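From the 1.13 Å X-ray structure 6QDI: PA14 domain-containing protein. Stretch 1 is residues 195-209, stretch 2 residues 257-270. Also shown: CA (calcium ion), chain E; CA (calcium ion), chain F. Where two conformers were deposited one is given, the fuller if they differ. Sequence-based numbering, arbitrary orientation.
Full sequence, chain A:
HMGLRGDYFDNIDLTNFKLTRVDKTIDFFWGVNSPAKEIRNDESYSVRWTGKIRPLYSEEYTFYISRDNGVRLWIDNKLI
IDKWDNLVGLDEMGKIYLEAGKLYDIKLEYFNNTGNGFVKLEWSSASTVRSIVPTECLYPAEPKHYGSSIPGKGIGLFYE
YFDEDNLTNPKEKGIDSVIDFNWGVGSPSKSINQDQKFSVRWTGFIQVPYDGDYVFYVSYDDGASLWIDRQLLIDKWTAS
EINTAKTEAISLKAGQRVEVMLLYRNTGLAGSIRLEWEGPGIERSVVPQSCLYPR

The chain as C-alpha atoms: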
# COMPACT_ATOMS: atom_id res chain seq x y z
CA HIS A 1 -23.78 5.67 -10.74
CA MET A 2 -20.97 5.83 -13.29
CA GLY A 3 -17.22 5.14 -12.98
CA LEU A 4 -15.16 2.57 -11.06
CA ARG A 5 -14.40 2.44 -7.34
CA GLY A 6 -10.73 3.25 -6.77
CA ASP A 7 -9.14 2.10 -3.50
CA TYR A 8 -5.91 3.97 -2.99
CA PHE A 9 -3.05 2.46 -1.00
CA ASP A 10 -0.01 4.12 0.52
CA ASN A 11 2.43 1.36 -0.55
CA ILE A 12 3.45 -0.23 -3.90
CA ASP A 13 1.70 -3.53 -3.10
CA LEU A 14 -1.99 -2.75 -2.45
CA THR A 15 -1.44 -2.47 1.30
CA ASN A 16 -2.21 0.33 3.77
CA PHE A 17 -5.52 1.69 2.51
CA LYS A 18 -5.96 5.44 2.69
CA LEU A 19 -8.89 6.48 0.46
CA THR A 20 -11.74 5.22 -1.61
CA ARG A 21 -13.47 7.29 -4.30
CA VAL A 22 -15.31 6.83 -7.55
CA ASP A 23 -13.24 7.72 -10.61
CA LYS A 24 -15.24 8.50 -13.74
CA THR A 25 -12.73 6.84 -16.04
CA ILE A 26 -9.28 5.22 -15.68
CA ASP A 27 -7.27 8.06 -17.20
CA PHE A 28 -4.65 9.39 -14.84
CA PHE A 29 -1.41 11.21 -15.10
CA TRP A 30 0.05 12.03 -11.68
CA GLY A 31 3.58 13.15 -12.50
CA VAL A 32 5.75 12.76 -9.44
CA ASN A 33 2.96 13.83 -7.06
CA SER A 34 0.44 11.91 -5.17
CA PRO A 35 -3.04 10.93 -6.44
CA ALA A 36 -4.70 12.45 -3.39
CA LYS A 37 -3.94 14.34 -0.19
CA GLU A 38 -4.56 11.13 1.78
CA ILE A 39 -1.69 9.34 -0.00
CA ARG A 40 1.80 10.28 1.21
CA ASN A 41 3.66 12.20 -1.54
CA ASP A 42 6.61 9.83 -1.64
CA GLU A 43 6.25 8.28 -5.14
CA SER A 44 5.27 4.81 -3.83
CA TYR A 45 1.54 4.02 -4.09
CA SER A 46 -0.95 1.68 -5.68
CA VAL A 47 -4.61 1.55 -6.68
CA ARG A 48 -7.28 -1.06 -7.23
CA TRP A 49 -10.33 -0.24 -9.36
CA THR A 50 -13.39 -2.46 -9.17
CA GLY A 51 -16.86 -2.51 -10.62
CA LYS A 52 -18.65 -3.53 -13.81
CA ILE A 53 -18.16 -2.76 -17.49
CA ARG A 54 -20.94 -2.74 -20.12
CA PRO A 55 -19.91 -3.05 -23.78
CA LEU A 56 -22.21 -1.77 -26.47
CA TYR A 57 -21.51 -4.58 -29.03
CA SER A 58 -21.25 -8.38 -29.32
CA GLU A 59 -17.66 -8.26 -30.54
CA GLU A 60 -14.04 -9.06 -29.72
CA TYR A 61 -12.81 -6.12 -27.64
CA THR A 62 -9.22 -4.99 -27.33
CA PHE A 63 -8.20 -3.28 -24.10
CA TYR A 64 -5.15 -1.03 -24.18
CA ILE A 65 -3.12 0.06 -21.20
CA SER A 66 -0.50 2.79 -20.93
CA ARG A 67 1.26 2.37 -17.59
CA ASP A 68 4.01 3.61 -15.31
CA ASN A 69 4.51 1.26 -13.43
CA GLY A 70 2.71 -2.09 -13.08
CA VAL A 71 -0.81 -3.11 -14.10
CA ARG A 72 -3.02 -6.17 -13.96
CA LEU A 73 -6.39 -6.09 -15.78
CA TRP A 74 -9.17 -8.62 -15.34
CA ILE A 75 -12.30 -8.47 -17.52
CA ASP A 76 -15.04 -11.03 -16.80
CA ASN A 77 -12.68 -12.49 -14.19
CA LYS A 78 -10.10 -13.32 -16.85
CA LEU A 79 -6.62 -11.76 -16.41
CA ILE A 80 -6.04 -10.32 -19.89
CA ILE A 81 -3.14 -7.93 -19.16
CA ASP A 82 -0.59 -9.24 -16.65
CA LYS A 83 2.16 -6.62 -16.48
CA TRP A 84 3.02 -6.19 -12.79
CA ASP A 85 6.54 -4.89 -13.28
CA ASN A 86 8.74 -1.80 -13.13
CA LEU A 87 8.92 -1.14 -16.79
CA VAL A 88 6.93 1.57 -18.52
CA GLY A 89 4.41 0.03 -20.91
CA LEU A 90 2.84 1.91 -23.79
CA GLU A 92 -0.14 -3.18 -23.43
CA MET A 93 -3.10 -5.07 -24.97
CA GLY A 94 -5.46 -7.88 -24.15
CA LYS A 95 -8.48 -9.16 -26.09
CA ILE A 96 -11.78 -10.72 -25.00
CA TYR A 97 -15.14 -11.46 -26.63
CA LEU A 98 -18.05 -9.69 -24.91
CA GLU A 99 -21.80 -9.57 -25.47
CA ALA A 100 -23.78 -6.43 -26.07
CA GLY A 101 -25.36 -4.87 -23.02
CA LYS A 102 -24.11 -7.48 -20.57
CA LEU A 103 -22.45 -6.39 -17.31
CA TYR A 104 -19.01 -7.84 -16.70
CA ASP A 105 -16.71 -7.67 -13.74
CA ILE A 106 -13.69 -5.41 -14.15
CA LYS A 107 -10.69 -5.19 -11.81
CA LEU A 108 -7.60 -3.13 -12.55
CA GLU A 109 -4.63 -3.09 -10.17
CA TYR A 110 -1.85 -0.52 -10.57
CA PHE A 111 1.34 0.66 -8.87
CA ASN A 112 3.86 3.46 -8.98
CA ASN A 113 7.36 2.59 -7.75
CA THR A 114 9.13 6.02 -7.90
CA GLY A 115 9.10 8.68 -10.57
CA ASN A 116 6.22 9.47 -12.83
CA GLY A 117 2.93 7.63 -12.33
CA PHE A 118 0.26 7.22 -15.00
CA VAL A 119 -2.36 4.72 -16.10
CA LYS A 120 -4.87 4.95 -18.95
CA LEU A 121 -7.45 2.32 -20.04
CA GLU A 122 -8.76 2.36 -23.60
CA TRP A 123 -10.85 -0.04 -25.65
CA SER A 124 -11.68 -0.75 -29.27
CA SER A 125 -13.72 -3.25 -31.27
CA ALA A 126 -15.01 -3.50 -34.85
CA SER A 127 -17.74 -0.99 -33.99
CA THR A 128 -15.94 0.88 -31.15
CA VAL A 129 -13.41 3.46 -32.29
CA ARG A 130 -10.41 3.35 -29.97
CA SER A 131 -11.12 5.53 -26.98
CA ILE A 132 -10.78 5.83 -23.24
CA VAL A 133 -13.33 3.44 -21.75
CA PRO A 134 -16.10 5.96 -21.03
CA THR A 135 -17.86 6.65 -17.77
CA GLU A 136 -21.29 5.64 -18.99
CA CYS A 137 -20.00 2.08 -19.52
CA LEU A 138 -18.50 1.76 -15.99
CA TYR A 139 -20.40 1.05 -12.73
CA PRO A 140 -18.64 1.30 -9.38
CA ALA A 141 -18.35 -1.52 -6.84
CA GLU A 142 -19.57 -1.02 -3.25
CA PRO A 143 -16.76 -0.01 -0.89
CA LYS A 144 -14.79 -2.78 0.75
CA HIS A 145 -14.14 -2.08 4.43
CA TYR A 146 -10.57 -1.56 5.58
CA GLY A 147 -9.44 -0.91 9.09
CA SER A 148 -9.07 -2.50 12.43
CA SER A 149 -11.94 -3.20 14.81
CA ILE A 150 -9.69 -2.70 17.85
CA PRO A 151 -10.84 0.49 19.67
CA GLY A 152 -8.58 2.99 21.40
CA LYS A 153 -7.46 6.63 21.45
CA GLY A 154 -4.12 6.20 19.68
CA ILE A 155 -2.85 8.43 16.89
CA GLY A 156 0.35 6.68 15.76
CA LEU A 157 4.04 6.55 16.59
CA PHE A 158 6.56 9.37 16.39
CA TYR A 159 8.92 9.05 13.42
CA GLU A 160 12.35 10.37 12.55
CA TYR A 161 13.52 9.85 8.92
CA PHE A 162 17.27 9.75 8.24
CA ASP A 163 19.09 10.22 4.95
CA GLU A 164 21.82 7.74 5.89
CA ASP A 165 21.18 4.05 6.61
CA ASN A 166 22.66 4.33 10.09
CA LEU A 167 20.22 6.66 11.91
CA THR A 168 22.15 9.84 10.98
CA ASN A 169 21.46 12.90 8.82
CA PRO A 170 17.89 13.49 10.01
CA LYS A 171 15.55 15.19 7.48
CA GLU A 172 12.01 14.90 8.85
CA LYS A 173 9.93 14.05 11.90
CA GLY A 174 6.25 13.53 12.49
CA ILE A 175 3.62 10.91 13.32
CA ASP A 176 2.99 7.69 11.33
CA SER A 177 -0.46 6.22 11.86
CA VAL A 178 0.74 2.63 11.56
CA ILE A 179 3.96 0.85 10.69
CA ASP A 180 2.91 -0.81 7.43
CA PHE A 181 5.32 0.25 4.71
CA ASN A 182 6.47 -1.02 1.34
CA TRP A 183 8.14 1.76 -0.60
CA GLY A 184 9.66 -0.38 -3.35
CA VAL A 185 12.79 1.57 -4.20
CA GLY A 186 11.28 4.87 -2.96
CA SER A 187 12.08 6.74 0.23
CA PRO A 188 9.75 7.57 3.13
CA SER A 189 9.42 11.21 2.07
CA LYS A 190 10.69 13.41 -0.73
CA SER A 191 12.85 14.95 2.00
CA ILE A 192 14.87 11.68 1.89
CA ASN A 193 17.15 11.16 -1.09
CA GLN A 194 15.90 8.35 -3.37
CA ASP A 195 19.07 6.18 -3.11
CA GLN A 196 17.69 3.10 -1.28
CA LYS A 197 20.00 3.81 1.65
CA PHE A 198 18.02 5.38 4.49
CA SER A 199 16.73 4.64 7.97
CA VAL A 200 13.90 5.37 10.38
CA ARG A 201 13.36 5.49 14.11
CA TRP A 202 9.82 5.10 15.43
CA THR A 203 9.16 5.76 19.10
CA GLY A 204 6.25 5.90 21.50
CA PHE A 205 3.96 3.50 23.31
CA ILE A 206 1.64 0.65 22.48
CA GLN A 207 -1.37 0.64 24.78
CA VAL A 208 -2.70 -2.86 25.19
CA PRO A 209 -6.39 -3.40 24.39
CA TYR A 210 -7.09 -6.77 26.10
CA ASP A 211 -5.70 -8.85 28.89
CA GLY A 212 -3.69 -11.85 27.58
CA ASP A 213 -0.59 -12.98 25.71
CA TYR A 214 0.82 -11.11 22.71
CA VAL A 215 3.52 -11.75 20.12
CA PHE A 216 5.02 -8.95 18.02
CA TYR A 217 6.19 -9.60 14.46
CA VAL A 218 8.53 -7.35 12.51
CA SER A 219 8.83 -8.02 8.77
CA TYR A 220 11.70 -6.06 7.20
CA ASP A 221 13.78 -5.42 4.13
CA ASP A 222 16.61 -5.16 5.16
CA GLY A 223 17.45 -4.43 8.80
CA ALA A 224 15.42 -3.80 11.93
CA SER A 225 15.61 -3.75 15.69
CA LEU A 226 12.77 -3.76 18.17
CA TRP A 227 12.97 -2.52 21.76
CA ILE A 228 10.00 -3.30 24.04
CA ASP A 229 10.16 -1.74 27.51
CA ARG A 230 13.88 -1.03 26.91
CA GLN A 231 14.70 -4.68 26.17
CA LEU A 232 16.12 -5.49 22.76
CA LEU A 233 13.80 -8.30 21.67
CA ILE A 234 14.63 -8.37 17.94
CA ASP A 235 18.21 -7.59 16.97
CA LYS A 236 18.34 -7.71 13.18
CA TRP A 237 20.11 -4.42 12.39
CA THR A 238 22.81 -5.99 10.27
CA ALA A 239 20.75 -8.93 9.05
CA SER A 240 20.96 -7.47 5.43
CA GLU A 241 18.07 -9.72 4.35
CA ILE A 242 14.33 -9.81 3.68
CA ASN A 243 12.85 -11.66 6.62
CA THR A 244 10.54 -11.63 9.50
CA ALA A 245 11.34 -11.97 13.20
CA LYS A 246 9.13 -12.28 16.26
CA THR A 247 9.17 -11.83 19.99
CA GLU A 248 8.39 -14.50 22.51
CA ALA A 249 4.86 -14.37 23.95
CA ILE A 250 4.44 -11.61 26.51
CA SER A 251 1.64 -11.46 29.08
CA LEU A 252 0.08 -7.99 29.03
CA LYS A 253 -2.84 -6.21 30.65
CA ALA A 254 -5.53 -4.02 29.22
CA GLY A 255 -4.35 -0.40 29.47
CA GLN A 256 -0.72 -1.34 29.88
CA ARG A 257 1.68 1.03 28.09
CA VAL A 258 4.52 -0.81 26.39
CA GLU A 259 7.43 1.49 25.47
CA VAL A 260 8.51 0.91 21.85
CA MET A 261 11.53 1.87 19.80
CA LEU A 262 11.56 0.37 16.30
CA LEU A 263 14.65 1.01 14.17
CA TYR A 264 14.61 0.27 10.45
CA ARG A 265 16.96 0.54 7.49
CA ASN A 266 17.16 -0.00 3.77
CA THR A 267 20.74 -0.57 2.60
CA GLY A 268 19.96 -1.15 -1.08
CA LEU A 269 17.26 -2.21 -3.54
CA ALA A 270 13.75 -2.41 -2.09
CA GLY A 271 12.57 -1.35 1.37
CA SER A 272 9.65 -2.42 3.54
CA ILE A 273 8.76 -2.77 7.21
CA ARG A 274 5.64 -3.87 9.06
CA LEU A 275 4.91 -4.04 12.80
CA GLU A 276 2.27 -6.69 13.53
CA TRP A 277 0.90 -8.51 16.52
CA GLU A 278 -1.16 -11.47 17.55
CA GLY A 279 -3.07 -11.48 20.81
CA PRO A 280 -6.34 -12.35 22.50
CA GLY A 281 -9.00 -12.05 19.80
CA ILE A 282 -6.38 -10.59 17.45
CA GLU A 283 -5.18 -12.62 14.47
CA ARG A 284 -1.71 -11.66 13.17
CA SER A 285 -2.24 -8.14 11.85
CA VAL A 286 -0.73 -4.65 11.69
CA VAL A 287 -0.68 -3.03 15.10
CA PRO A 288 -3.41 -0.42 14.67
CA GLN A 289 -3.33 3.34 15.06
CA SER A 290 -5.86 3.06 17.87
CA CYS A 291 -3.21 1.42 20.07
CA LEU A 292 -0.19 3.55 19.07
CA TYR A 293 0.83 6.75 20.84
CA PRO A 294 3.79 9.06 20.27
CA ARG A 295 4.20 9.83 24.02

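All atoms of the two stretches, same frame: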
# COMPACT_ATOMS: atom_id res chain seq x y z
N ASP A 195 17.86 6.99 -2.87
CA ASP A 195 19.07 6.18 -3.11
C ASP A 195 19.04 4.81 -2.45
O ASP A 195 20.05 4.14 -2.41
CB ASP A 195 20.36 6.95 -2.69
CG ASP A 195 20.42 7.26 -1.21
OD1 ASP A 195 19.59 6.79 -0.45
OD2 ASP A 195 21.30 8.08 -0.83
N GLN A 196 17.87 4.41 -1.91
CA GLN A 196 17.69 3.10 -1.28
C GLN A 196 18.58 2.85 -0.09
O GLN A 196 18.75 1.74 0.32
CB GLN A 196 17.77 1.91 -2.29
CG GLN A 196 16.79 2.03 -3.45
CD GLN A 196 17.27 2.99 -4.53
OE1 GLN A 196 18.41 2.90 -4.99
NE2 GLN A 196 16.40 3.84 -4.97
N LYS A 197 19.12 3.91 0.51
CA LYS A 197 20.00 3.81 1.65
C LYS A 197 19.52 4.84 2.64
O LYS A 197 19.88 6.05 2.56
CB LYS A 197 21.43 4.07 1.24
CG LYS A 197 22.00 3.01 0.33
CD LYS A 197 23.42 3.34 -0.09
CE LYS A 197 23.42 4.46 -1.11
N PHE A 198 18.67 4.43 3.59
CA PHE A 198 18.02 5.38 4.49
C PHE A 198 17.57 4.59 5.70
O PHE A 198 17.61 3.36 5.71
CB PHE A 198 16.88 6.13 3.80
CG PHE A 198 15.78 5.24 3.29
CD1 PHE A 198 14.79 4.75 4.13
CD2 PHE A 198 15.71 4.88 1.94
CE1 PHE A 198 13.79 3.89 3.63
CE2 PHE A 198 14.69 4.06 1.48
CZ PHE A 198 13.73 3.57 2.30
N SER A 199 17.14 5.32 6.75
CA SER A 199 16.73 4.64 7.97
C SER A 199 15.68 5.45 8.70
O SER A 199 15.45 6.63 8.39
CB SER A 199 17.94 4.32 8.84
OG SER A 199 18.70 5.47 9.15
N VAL A 200 15.02 4.80 9.65
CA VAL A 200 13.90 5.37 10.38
C VAL A 200 13.98 4.91 11.82
O VAL A 200 14.28 3.76 12.10
CB VAL A 200 12.56 4.92 9.79
CG1 VAL A 200 11.40 5.56 10.53
CG2 VAL A 200 12.45 5.24 8.30
N ARG A 201 13.65 5.84 12.73
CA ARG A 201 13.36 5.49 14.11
C ARG A 201 11.93 5.86 14.43
O ARG A 201 11.52 7.00 14.30
CB ARG A 201 14.30 6.22 15.07
CG ARG A 201 13.97 6.05 16.55
CD ARG A 201 15.13 6.45 17.45
NE ARG A 201 15.52 7.84 17.25
CZ ARG A 201 16.76 8.28 17.24
NH1 ARG A 201 17.80 7.46 17.37
NH2 ARG A 201 16.98 9.57 17.03
N TRP A 202 11.15 4.87 14.90
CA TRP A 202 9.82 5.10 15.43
C TRP A 202 9.87 4.91 16.94
O TRP A 202 10.45 3.94 17.44
CB TRP A 202 8.79 4.13 14.83
CG TRP A 202 8.43 4.42 13.40
CD1 TRP A 202 7.61 5.40 12.98
CD2 TRP A 202 8.86 3.70 12.23
NE1 TRP A 202 7.49 5.36 11.62
CE2 TRP A 202 8.25 4.32 11.14
CE3 TRP A 202 9.69 2.60 12.02
CZ2 TRP A 202 8.43 3.87 9.83
CZ3 TRP A 202 9.89 2.17 10.73
CH2 TRP A 202 9.26 2.78 9.66
N THR A 203 9.23 5.83 17.66
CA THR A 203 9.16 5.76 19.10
C THR A 203 7.77 6.11 19.61
O THR A 203 7.02 6.88 19.02
CB THR A 203 10.20 6.73 19.74
OG1 THR A 203 9.98 8.06 19.28
CG2 THR A 203 11.62 6.28 19.52
N GLY A 204 7.47 5.58 20.78
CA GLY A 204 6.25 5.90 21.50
C GLY A 204 5.85 4.75 22.37
O GLY A 204 6.71 4.11 23.01
N PHE A 205 4.55 4.51 22.41
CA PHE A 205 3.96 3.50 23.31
C PHE A 205 2.88 2.76 22.58
O PHE A 205 2.13 3.35 21.81
CB PHE A 205 3.40 4.15 24.59
CG PHE A 205 4.47 4.72 25.47
CD1 PHE A 205 5.00 5.98 25.20
CD2 PHE A 205 5.01 4.01 26.51
CE1 PHE A 205 6.04 6.50 25.95
CE2 PHE A 205 6.03 4.55 27.28
CZ PHE A 205 6.56 5.77 26.97
N ILE A 206 2.78 1.46 22.88
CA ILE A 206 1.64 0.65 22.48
C ILE A 206 0.78 0.45 23.72
O ILE A 206 1.29 -0.01 24.74
CB ILE A 206 2.12 -0.71 21.93
CG1 ILE A 206 3.10 -0.53 20.77
CG2 ILE A 206 0.92 -1.58 21.52
CD1 ILE A 206 3.85 -1.77 20.35
N GLN A 207 -0.49 0.84 23.64
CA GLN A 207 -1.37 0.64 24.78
C GLN A 207 -2.23 -0.56 24.50
O GLN A 207 -2.94 -0.62 23.49
CB GLN A 207 -2.17 1.91 25.11
CG GLN A 207 -2.83 1.77 26.50
CD GLN A 207 -3.14 3.12 27.15
OE1 GLN A 207 -3.30 4.13 26.45
NE2 GLN A 207 -3.18 3.15 28.47
N VAL A 208 -2.19 -1.52 25.41
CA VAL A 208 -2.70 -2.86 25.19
C VAL A 208 -4.21 -2.87 25.32
O VAL A 208 -4.77 -2.38 26.28
CB VAL A 208 -2.05 -3.81 26.20
CG1 VAL A 208 -2.68 -5.20 26.18
CG2 VAL A 208 -0.55 -3.86 25.97
N PRO A 209 -4.93 -3.48 24.34
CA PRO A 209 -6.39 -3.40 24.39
C PRO A 209 -7.06 -4.42 25.30
O PRO A 209 -8.14 -4.13 25.82
CB PRO A 209 -6.80 -3.64 22.94
CG PRO A 209 -5.66 -4.45 22.35
CD PRO A 209 -4.44 -3.90 23.02
N ARG A 257 0.93 0.26 29.07
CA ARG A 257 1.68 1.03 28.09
C ARG A 257 3.02 0.37 27.95
O ARG A 257 3.81 0.28 28.88
CB ARG A 257 1.79 2.50 28.50
CG ARG A 257 0.57 3.30 28.14
CD ARG A 257 0.51 4.64 28.83
NE ARG A 257 1.77 5.39 28.82
CZ ARG A 257 2.20 6.25 27.89
NH1 ARG A 257 3.38 6.82 28.03
NH2 ARG A 257 1.51 6.49 26.77
N VAL A 258 3.29 -0.13 26.74
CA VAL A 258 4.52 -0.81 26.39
C VAL A 258 5.37 0.18 25.62
O VAL A 258 4.98 0.65 24.55
CB VAL A 258 4.22 -2.09 25.55
CG1 VAL A 258 5.49 -2.73 25.09
CG2 VAL A 258 3.29 -3.03 26.30
N GLU A 259 6.53 0.54 26.14
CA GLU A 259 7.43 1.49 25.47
C GLU A 259 8.04 0.82 24.24
O GLU A 259 8.54 -0.28 24.33
CB GLU A 259 8.51 1.96 26.42
CG GLU A 259 9.33 3.13 25.92
CD GLU A 259 10.41 3.56 26.93
OE1 GLU A 259 11.62 3.73 26.59
OE2 GLU A 259 10.10 3.74 28.06
N VAL A 260 7.99 1.50 23.09
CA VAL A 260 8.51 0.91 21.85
C VAL A 260 9.52 1.83 21.21
O VAL A 260 9.29 3.04 21.06
CB VAL A 260 7.38 0.54 20.89
CG1 VAL A 260 6.48 1.67 20.49
CG2 VAL A 260 7.88 -0.20 19.66
N MET A 261 10.60 1.21 20.73
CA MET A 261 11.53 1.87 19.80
C MET A 261 11.78 0.85 18.69
O MET A 261 12.26 -0.26 18.94
CB MET A 261 12.83 2.27 20.47
CG MET A 261 13.80 2.95 19.51
SD MET A 261 15.34 3.45 20.25
CE MET A 261 14.85 4.63 21.44
N LEU A 262 11.41 1.23 17.46
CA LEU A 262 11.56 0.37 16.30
C LEU A 262 12.51 1.09 15.36
O LEU A 262 12.22 2.22 14.90
CB LEU A 262 10.22 0.07 15.65
CG LEU A 262 10.24 -0.71 14.36
CD1 LEU A 262 10.82 -2.08 14.52
CD2 LEU A 262 8.85 -0.80 13.79
N LEU A 263 13.64 0.46 15.08
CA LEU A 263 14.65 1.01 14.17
C LEU A 263 14.62 0.19 12.89
O LEU A 263 14.47 -1.02 12.93
CB LEU A 263 16.06 0.91 14.78
CG LEU A 263 16.35 1.63 16.11
CD1 LEU A 263 15.60 2.94 16.25
CD2 LEU A 263 16.06 0.78 17.34
N TYR A 264 14.74 0.89 11.76
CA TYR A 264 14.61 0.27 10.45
C TYR A 264 15.62 0.84 9.49
O TYR A 264 15.91 2.04 9.55
CB TYR A 264 13.16 0.54 9.93
CG TYR A 264 13.09 0.26 8.46
CD1 TYR A 264 13.13 -1.06 7.97
CD2 TYR A 264 13.19 1.28 7.55
CE1 TYR A 264 13.27 -1.30 6.63
CE2 TYR A 264 13.36 1.02 6.21
CZ TYR A 264 13.41 -0.27 5.75
OH TYR A 264 13.59 -0.49 4.39
N ARG A 265 16.12 0.01 8.56
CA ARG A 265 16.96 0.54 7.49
C ARG A 265 16.75 -0.20 6.18
O ARG A 265 16.47 -1.42 6.15
CB ARG A 265 18.44 0.45 7.87
CG ARG A 265 18.96 -0.96 7.93
CD ARG A 265 20.16 -1.15 8.77
NE ARG A 265 21.24 -0.25 8.50
CZ ARG A 265 22.50 -0.51 8.86
NH1 ARG A 265 22.84 -1.66 9.39
NH2 ARG A 265 23.41 0.41 8.62
N ASN A 266 16.93 0.56 5.11
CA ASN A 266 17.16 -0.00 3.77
C ASN A 266 18.62 0.29 3.45
O ASN A 266 19.07 1.43 3.58
CB ASN A 266 16.26 0.65 2.72
CG ASN A 266 16.29 -0.10 1.39
OD1 ASN A 266 16.94 -1.14 1.27
ND2 ASN A 266 15.60 0.41 0.40
N THR A 267 19.34 -0.72 3.01
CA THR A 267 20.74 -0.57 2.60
C THR A 267 20.95 -0.75 1.10
O THR A 267 22.08 -0.65 0.63
CB THR A 267 21.69 -1.49 3.39
OG1 THR A 267 21.35 -2.85 3.14
CG2 THR A 267 21.66 -1.18 4.88
N GLY A 268 19.87 -1.03 0.36
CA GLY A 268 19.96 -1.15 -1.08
C GLY A 268 18.72 -1.88 -1.61
O GLY A 268 18.11 -2.71 -0.93
N LEU A 269 18.41 -1.63 -2.87
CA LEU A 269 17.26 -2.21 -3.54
C LEU A 269 15.99 -1.85 -2.76
O LEU A 269 15.82 -0.70 -2.36
CB LEU A 269 17.42 -3.72 -3.78
CG LEU A 269 18.71 -4.20 -4.43
CD1 LEU A 269 18.63 -5.71 -4.65
CD2 LEU A 269 18.92 -3.52 -5.76
N ALA A 270 15.03 -2.77 -2.64
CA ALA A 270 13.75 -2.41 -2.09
C ALA A 270 13.77 -2.22 -0.58
O ALA A 270 14.73 -2.62 0.10
CB ALA A 270 12.72 -3.47 -2.49
CA CA E . 16.76 -3.50 0.77
CA CA F . 20.64 7.97 1.51
O HOH W 1 19.47 0.25 -4.77
O HOH W 2 -1.11 5.74 25.88
O HOH W 3 21.53 10.19 1.30
O HOH W 4 22.82 7.19 1.92
O HOH W 5 18.46 8.86 1.44

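Residues 198-207 and 257-266 form two antiparallel strands joined by ten backbone hydrogen bonds. The contact buries 1281 Å² in total.

Stretch 1 opens at a calcium ion. Asp-195 binds it through both carboxylate oxygens, OD1 at 2.5 Å and OD2 at 2.4 Å from the ion, and the backbone O of Lys-197 adds a third ligand at 2.3 Å. Asp-195 OD1 also accepts a hydrogen bond from Lys-197 N (3.1 Å), which tightens this turn. Between them, Gln-196 reaches stretch 2 through water 1, which donates to Gln-196 OE1 (2.9 Å) and accepts from Leu-269 N (2.9 Å).

The strand pairing starts at Phe-198. Its N donates to Asn-266 O (3.0 Å), and its O accepts from Asn-266 N (2.9 Å). The Phe-198 ring receives Asn-266 CB over one face, 4.0 Å from the ring centroid. The amide of Asn-266 faces other work: OD1 binds the second calcium at 2.4 Å, and ND2 donates to Leu-269 O (3.0 Å). Gly-268 O and Ala-270 O bind the same ion, each at 2.3 Å. Gly-268 has backbone angles that call for glycine.

Ser-199 is small and sits where the strands come close, its CA 4.1 Å from Arg-265 CA. Val-200 N donates to Tyr-264 O (2.9 Å), and Tyr-264 N returns a bond to Val-200 O (2.9 Å). Val-200 CG2 and Phe-198 CE1 both lie at the edge of the Tyr-264 ring. On the other face, the aliphatic part of Arg-201 packs on Leu-263, with CG 3.5 Å from Leu-263 CD1.

Trp-202 N bonds to Leu-262 O, and Leu-262 N to Trp-202 O, both at 2.9 Å. The buried indole covers Leu-262 and Tyr-264; its CZ3 is 3.7 Å from Tyr-264 CB. Thr-203 CG2 meets Met-261 CG at 4.0 Å.

Gly-204 pairs with Val-260, N to O at 3.1 Å and O to N at 2.9 Å. Its backbone angles also require glycine.

Phe-205 carries the main polar-aromatic contact. The Arg-257 guanidinium lies flat on its ring, with CZ 3.8 Å from the Phe-205 centroid, a cation-pi stack on the more exposed face.

Ile-206 pairs with Val-258, N to O at 2.9 Å and O to N at 2.8 Å. Its CG1 packs 4.0 Å from Val-260 CG1, and Val-208 CG2 lies 3.9 Å from Val-258 CG2. These branched apolar residues suit the buried face. At Gln-207, water 2 links OE1 (2.8 Å) to Arg-257 NH2 (2.9 Å).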